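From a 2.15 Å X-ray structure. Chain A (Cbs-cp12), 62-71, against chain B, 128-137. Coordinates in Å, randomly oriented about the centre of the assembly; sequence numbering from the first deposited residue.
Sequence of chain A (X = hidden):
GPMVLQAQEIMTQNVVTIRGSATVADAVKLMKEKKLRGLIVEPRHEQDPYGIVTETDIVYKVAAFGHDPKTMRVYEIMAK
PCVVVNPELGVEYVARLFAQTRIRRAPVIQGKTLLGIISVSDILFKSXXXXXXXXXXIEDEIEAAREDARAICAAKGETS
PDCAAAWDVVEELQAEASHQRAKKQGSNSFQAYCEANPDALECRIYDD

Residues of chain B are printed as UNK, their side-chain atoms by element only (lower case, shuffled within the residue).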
ATOM      1  N   VAL A  62     -19.621   1.984  -0.640  1.00 36.85           N
ATOM      2  CA  VAL A  62     -20.995   2.301  -0.910  1.00 37.74           C
ATOM      3  C   VAL A  62     -21.156   3.770  -0.540  1.00 39.12           C
ATOM      4  O   VAL A  62     -21.265   4.618  -1.464  1.00 39.36           O
ATOM      5  CB  VAL A  62     -21.988   1.358  -0.183  1.00 37.32           C
ATOM      6  CG1 VAL A  62     -23.403   1.640  -0.651  1.00 38.53           C
ATOM      7  CG2 VAL A  62     -21.633  -0.107  -0.439  1.00 36.44           C
ATOM      8  N   ALA A  63     -21.117   4.093   0.769  1.00 38.99           N
ATOM      9  CA  ALA A  63     -21.376   5.495   1.214  1.00 39.26           C
ATOM     10  C   ALA A  63     -20.426   6.527   0.597  1.00 39.44           C
ATOM     11  O   ALA A  63     -20.868   7.584   0.141  1.00 40.85           O
ATOM     12  CB  ALA A  63     -21.355   5.601   2.729  1.00 38.73           C
ATOM     13  N   ALA A  64     -19.133   6.227   0.598  1.00 38.60           N
ATOM     14  CA  ALA A  64     -18.128   7.151   0.077  1.00 39.60           C
ATOM     15  C   ALA A  64     -18.278   7.517  -1.383  1.00 40.92           C
ATOM     16  O   ALA A  64     -17.770   8.544  -1.780  1.00 39.48           O
ATOM     17  CB  ALA A  64     -16.726   6.641   0.319  1.00 38.47           C
ATOM     18  N   PHE A  65     -18.956   6.684  -2.177  1.00 43.65           N
ATOM     19  CA  PHE A  65     -19.194   6.978  -3.622  1.00 45.38           C
ATOM     20  C   PHE A  65     -20.630   7.286  -3.918  1.00 45.77           C
ATOM     21  O   PHE A  65     -21.043   7.256  -5.057  1.00 48.93           O
ATOM     22  CB  PHE A  65     -18.686   5.812  -4.500  1.00 46.97           C
ATOM     23  CG  PHE A  65     -17.234   5.720  -4.472  1.00 49.15           C
ATOM     24  CD1 PHE A  65     -16.481   6.444  -5.352  1.00 50.29           C
ATOM     25  CD2 PHE A  65     -16.600   5.028  -3.430  1.00 52.87           C
ATOM     26  CE1 PHE A  65     -15.091   6.458  -5.262  1.00 52.28           C
ATOM     27  CE2 PHE A  65     -15.227   5.034  -3.317  1.00 53.97           C
ATOM     28  CZ  PHE A  65     -14.463   5.751  -4.240  1.00 55.46           C
ATOM     29  N   GLY A  66     -21.405   7.572  -2.880  1.00 44.45           N
ATOM     30  CA  GLY A  66     -22.818   7.753  -3.013  1.00 45.17           C
ATOM     31  C   GLY A  66     -23.614   6.723  -3.766  1.00 45.06           C
ATOM     32  O   GLY A  66     -24.659   7.064  -4.295  1.00 45.11           O
ATOM     33  N   HIS A  67     -23.161   5.475  -3.816  1.00 44.46           N
ATOM     34  CA  HIS A  67     -23.953   4.418  -4.446  1.00 45.54           C
ATOM     35  C   HIS A  67     -25.191   4.144  -3.609  1.00 45.20           C
ATOM     36  O   HIS A  67     -25.249   4.491  -2.428  1.00 43.72           O
ATOM     37  CB  HIS A  67     -23.140   3.139  -4.634  1.00 46.70           C
ATOM     38  CG  HIS A  67     -22.012   3.287  -5.599  1.00 47.55           C
ATOM     39  ND1 HIS A  67     -20.762   2.735  -5.385  1.00 48.73           N
ATOM     40  CD2 HIS A  67     -21.938   3.942  -6.779  1.00 49.38           C
ATOM     41  CE1 HIS A  67     -19.970   3.040  -6.400  1.00 48.32           C
ATOM     42  NE2 HIS A  67     -20.659   3.780  -7.250  1.00 49.47           N
ATOM     43  N   ASP A  68     -26.188   3.554  -4.249  1.00 46.36           N
ATOM     44  CA  ASP A  68     -27.457   3.215  -3.613  1.00 47.83           C
ATOM     45  C   ASP A  68     -27.470   1.809  -3.011  1.00 47.10           C
ATOM     46  O   ASP A  68     -27.580   0.826  -3.749  1.00 48.01           O
ATOM     47  CB  ASP A  68     -28.593   3.313  -4.633  1.00 50.68           C
ATOM     48  CG  ASP A  68     -29.975   3.105  -4.003  1.00 52.32           C
ATOM     49  OD1 ASP A  68     -30.093   2.790  -2.785  1.00 52.20           O
ATOM     50  OD2 ASP A  68     -30.952   3.292  -4.738  1.00 54.69           O
ATOM     51  N   PRO A  69     -27.453   1.709  -1.662  1.00 45.64           N
ATOM     52  CA  PRO A  69     -27.443   0.389  -1.073  1.00 45.49           C
ATOM     53  C   PRO A  69     -28.661  -0.488  -1.369  1.00 46.81           C
ATOM     54  O   PRO A  69     -28.586  -1.736  -1.188  1.00 46.12           O
ATOM     55  CB  PRO A  69     -27.350   0.679   0.446  1.00 45.24           C
ATOM     56  CG  PRO A  69     -27.001   2.110   0.579  1.00 43.77           C
ATOM     57  CD  PRO A  69     -27.624   2.744  -0.622  1.00 44.74           C
ATOM     58  N   LYS A  70     -29.761   0.126  -1.809  1.00 47.08           N
ATOM     59  CA  LYS A  70     -31.004  -0.624  -2.044  1.00 49.05           C
ATOM     60  C   LYS A  70     -30.923  -1.427  -3.324  1.00 49.85           C
ATOM     61  O   LYS A  70     -31.639  -2.398  -3.471  1.00 53.26           O
ATOM     62  CB  LYS A  70     -32.219   0.314  -2.026  1.00 50.22           C
ATOM     63  CG  LYS A  70     -32.421   1.013  -0.667  1.00 50.52           C
ATOM     64  CD  LYS A  70     -33.687   1.894  -0.601  1.00 52.57           C
ATOM     65  CE  LYS A  70     -33.604   3.131  -1.530  1.00 54.92           C
ATOM     66  NZ  LYS A  70     -32.374   4.012  -1.387  1.00 53.89           N
ATOM     67  N   THR A  71     -30.024  -1.056  -4.229  1.00 51.02           N
ATOM     68  CA  THR A  71     -29.808  -1.799  -5.471  1.00 53.07           C
ATOM     69  C   THR A  71     -28.517  -2.557  -5.457  1.00 52.66           C
ATOM     70  O   THR A  71     -28.496  -3.668  -5.957  1.00 57.90           O
ATOM     71  CB  THR A  71     -29.785  -0.897  -6.723  1.00 54.09           C
ATOM     72  OG1 THR A  71     -28.952   0.229  -6.462  1.00 53.00           O
ATOM     73  CG2 THR A  71     -31.183  -0.432  -7.090  1.00 55.04           C
TER
ATOM     74  N   UNK B 128     -27.720   8.525   7.019  1.00 43.44           N
ATOM     75  CA  UNK B 128     -28.895   8.369   6.154  1.00 44.62           C
ATOM     76  C   UNK B 128     -28.525   7.899   4.726  1.00 44.34           C
ATOM     77  O   UNK B 128     -29.299   8.082   3.774  1.00 44.92           O
ATOM     78  c   UNK B 128     -28.761  10.855   5.519  1.00 47.71           C
ATOM     79  c   UNK B 128     -29.633   9.704   6.096  1.00 46.57           C
ATOM     80  o   UNK B 128     -27.560  10.623   5.202  1.00 49.75           O
ATOM     81  o   UNK B 128     -29.267  11.990   5.384  1.00 50.88           O
ATOM     82  N   UNK B 129     -27.342   7.299   4.578  1.00 42.12           N
ATOM     83  CA  UNK B 129     -26.816   6.858   3.279  1.00 41.56           C
ATOM     84  C   UNK B 129     -27.703   5.822   2.587  1.00 41.92           C
ATOM     85  O   UNK B 129     -27.677   5.731   1.362  1.00 41.72           O
ATOM     86  c   UNK B 129     -25.148   5.002   3.968  1.00 38.23           C
ATOM     87  c   UNK B 129     -25.325   6.374   3.379  1.00 40.17           C
ATOM     88  c   UNK B 129     -24.733   2.611   3.718  1.00 39.12           C
ATOM     89  c   UNK B 129     -24.927   3.901   3.154  1.00 38.07           C
ATOM     90  c   UNK B 129     -24.835   2.429   5.090  1.00 38.21           C
ATOM     91  c   UNK B 129     -25.227   4.798   5.342  1.00 39.00           C
ATOM     92  c   UNK B 129     -25.044   3.523   5.902  1.00 38.98           C
ATOM     93  N   UNK B 130     -28.511   5.063   3.330  1.00 43.00           N
ATOM     94  CA  UNK B 130     -29.431   4.105   2.675  1.00 46.12           C
ATOM     95  C   UNK B 130     -30.610   4.866   2.020  1.00 48.30           C
ATOM     96  O   UNK B 130     -30.942   4.678   0.863  1.00 47.08           O
ATOM     97  c   UNK B 130     -28.785   2.253   4.278  1.00 46.19           C
ATOM     98  c   UNK B 130     -29.954   3.043   3.659  1.00 46.72           C
ATOM     99  c   UNK B 130     -30.919   2.077   2.966  1.00 47.92           C
ATOM    100  N   UNK B 131     -31.238   5.725   2.792  1.00 51.23           N
ATOM    101  CA  UNK B 131     -32.418   6.449   2.301  1.00 55.08           C
ATOM    102  C   UNK B 131     -32.006   7.596   1.366  1.00 54.84           C
ATOM    103  O   UNK B 131     -32.634   7.801   0.347  1.00 56.88           O
ATOM    104  c   UNK B 131     -32.689   7.769   4.543  1.00 58.86           C
ATOM    105  o   UNK B 131     -31.441   5.879   5.545  1.00 58.61           O
ATOM    106  c   UNK B 131     -32.085   6.980   5.749  1.00 63.09           C
ATOM    107  c   UNK B 131     -33.333   6.904   3.453  1.00 56.96           C
ATOM    108  o   UNK B 131     -32.209   7.503   6.907  1.00 62.20           O
ATOM    109  N   UNK B 132     -30.915   8.289   1.665  1.00 54.67           N
ATOM    110  CA  UNK B 132     -30.477   9.442   0.856  1.00 56.07           C
ATOM    111  C   UNK B 132     -29.038   9.304   0.335  1.00 52.70           C
ATOM    112  O   UNK B 132     -28.110   9.978   0.842  1.00 54.51           O
ATOM    113  c   UNK B 132     -31.981  12.287   3.029  1.00 66.07           C
ATOM    114  c   UNK B 132     -32.025  11.077   2.096  1.00 62.87           C
ATOM    115  n   UNK B 132     -33.681  13.982   2.270  1.00 73.15           N
ATOM    116  c   UNK B 132     -33.351  12.916   3.261  1.00 71.06           C
ATOM    117  c   UNK B 132     -30.605  10.721   1.683  1.00 58.34           C
ATOM    118  N   UNK B 133     -28.825   8.427  -0.654  1.00 49.42           N
ATOM    119  CA  UNK B 133     -27.459   8.308  -1.177  1.00 49.30           C
ATOM    120  C   UNK B 133     -27.089   9.589  -1.957  1.00 50.55           C
ATOM    121  O   UNK B 133     -27.855  10.025  -2.793  1.00 49.91           O
ATOM    122  c   UNK B 133     -27.521   7.096  -2.099  1.00 47.66           C
ATOM    123  c   UNK B 133     -28.958   6.969  -2.465  1.00 49.25           C
ATOM    124  c   UNK B 133     -29.757   7.516  -1.322  1.00 49.51           C
ATOM    125  N   UNK B 134     -25.931  10.180  -1.655  1.00 53.02           N
ATOM    126  CA  UNK B 134     -25.527  11.445  -2.308  1.00 55.53           C
ATOM    127  C   UNK B 134     -24.408  11.141  -3.289  1.00 52.47           C
ATOM    128  O   UNK B 134     -23.338  10.722  -2.882  1.00 51.07           O
ATOM    129  c   UNK B 134     -26.365  14.161   0.308  1.00 61.84           C
ATOM    130  n   UNK B 134     -25.903  13.581   2.777  1.00 62.08           N
ATOM    131  c   UNK B 134     -26.889  14.105   1.750  1.00 64.26           C
ATOM    132  c   UNK B 134     -25.154  12.497  -1.247  1.00 57.20           C
ATOM    133  c   UNK B 134     -26.322  12.760  -0.284  1.00 59.82           C
ATOM    134  N   UNK B 135     -24.725  11.244  -4.573  1.00 53.28           N
ATOM    135  CA  UNK B 135     -23.748  11.106  -5.655  1.00 56.75           C
ATOM    136  C   UNK B 135     -22.684  12.207  -5.494  1.00 55.14           C
ATOM    137  O   UNK B 135     -23.008  13.417  -5.506  1.00 51.94           O
ATOM    138  n   UNK B 135     -23.615  11.025 -10.646  1.00 74.98           N
ATOM    139  c   UNK B 135     -24.050  10.667 -11.851  1.00 76.15           C
ATOM    140  c   UNK B 135     -23.591  11.253  -8.208  1.00 68.24           C
ATOM    141  n   UNK B 135     -25.354  10.524 -12.128  1.00 76.24           N
ATOM    142  c   UNK B 135     -24.443  11.294  -9.475  1.00 72.33           C
ATOM    143  c   UNK B 135     -24.477  11.230  -6.979  1.00 63.24           C
ATOM    144  n   UNK B 135     -23.144  10.437 -12.799  1.00 78.42           N
ATOM    145  N   UNK B 136     -21.443  11.792  -5.260  1.00 60.36           N
ATOM    146  CA  UNK B 136     -20.383  12.728  -4.904  1.00 60.84           C
ATOM    147  C   UNK B 136     -20.095  13.699  -6.072  1.00 53.40           C
ATOM    148  O   UNK B 136     -20.140  13.339  -7.267  1.00 52.44           O
ATOM    149  c   UNK B 136     -19.084  12.009  -4.438  1.00 65.95           C
ATOM    150  c   UNK B 136     -18.395  12.937  -2.162  1.00 74.71           C
ATOM    151  c   UNK B 136     -20.070  11.098  -2.242  1.00 76.47           C
ATOM    152  c   UNK B 136     -18.855  11.710  -2.938  1.00 73.19           C
ATOM    153  N   UNK B 137     -19.900  14.950  -5.683  1.00 49.02           N
ATOM    154  CA  UNK B 137     -19.579  16.036  -6.593  1.00 46.72           C
ATOM    155  C   UNK B 137     -20.609  16.237  -7.691  1.00 43.63           C
ATOM    156  O   UNK B 137     -20.255  16.640  -8.792  1.00 42.35           O
ATOM    157  c   UNK B 137     -16.240  14.362  -6.622  1.00 44.83           C
ATOM    158  c   UNK B 137     -15.257  13.950  -5.746  1.00 46.81           C
ATOM    159  c   UNK B 137     -17.037  15.902  -4.987  1.00 47.17           C
ATOM    160  c   UNK B 137     -17.151  15.331  -6.248  1.00 45.31           C
ATOM    161  c   UNK B 137     -18.198  15.798  -7.220  1.00 44.69           C
ATOM    162  c   UNK B 137     -16.069  15.497  -4.114  1.00 47.76           C
ATOM    163  c   UNK B 137     -15.160  14.526  -4.502  1.00 47.82           C
TER
HETATM  164  O   HOH W   1     -23.760   8.225   0.171  1.00 45.99           O
HETATM  165  O   HOH W   2     -24.848   5.943  -0.070  1.00 44.78           O

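Position 128 of chain B has two side-chain carbons, the second carrying two oxygens. That is a short carboxylate, and it lies out of reach of chain A. The residue is B:Asp128. Its backbone O accepts a hydrogen bond from the N of position 132, at 2.7 Å.

Position 129 has one carbon followed by a ring of six carbons, with no oxygen on the ring. It points toward chain A and meets the CB of A:Ala63 and the ring of A:Pro69. This is B:Phe129. Its CD2 lies 4.0 Å from A:Ala63 CB and 3.8 Å from A:Pro69 CG.

Position 130 has three carbons, two of them carried by the first. The branches lie against A:Pro69 and A:Lys70. The fork at CB, without oxygen, gives B:Val130. Its CG2 is 4.1 Å from A:Pro69 CG, and its CG1 is 4.1 Å from A:Lys70 CG.

Position 131 has three carbons, the third carrying two oxygens. It points away from chain A. It is B:Glu131.

Position 132 has four carbons in a row ending in nitrogen. It also points away and makes no contact. It is B:Lys132.

Position 133 has three carbons that close a ring onto the backbone N. The ring points toward chain A and lies by the backbone oxygens of A:Gly66 and A:His67. Only proline closes such a ring, so it is B:Pro133. Its CB packs 3.5 Å from A:His67 O and 3.6 Å from A:Gly66 O.

Position 134 again has four carbons ending in nitrogen, and points away. It is B:Lys134. Its backbone O faces A:Gly66.

Position 135 has three carbons, a nitrogen, then a carbon with two more nitrogens. Its CA-to-CB bond points away from chain A. This guanidinium group belongs to B:Arg135. NE and NH1 are hydrogen-bonded elsewhere in the structure.

Position 136 has four carbons, forked at the second. It points toward chain A and reaches the backbone of A:Ala64 and A:Gly66. It is B:Leu136. Its CD2 reaches A:Ala64 O at 3.5 Å and A:Gly66 N at 3.8 Å.

Position 137 has one carbon and a six-carbon ring, out of reach of chain A. It is B:Phe137, at the N-cap position of a helix.

The contact combines apolar packing with a few polar links. A:Gly66 ends a type I turn and comes close to the other backbone: its CA makes a CA-H...O contact with B:Lys134 O at 3.0 Å. A CB there would clash with that oxygen. A:Lys70 NZ donates to B:Val130 O at 2.7 Å and forms a salt bridge with A:Asp68 OD1 at 2.9 Å. Water 2 donates to A:His67 O (2.8 Å) and B:Phe129 O (3.2 Å), joining the two backbones.

Chain B 128-137: DFVEKPKRLF
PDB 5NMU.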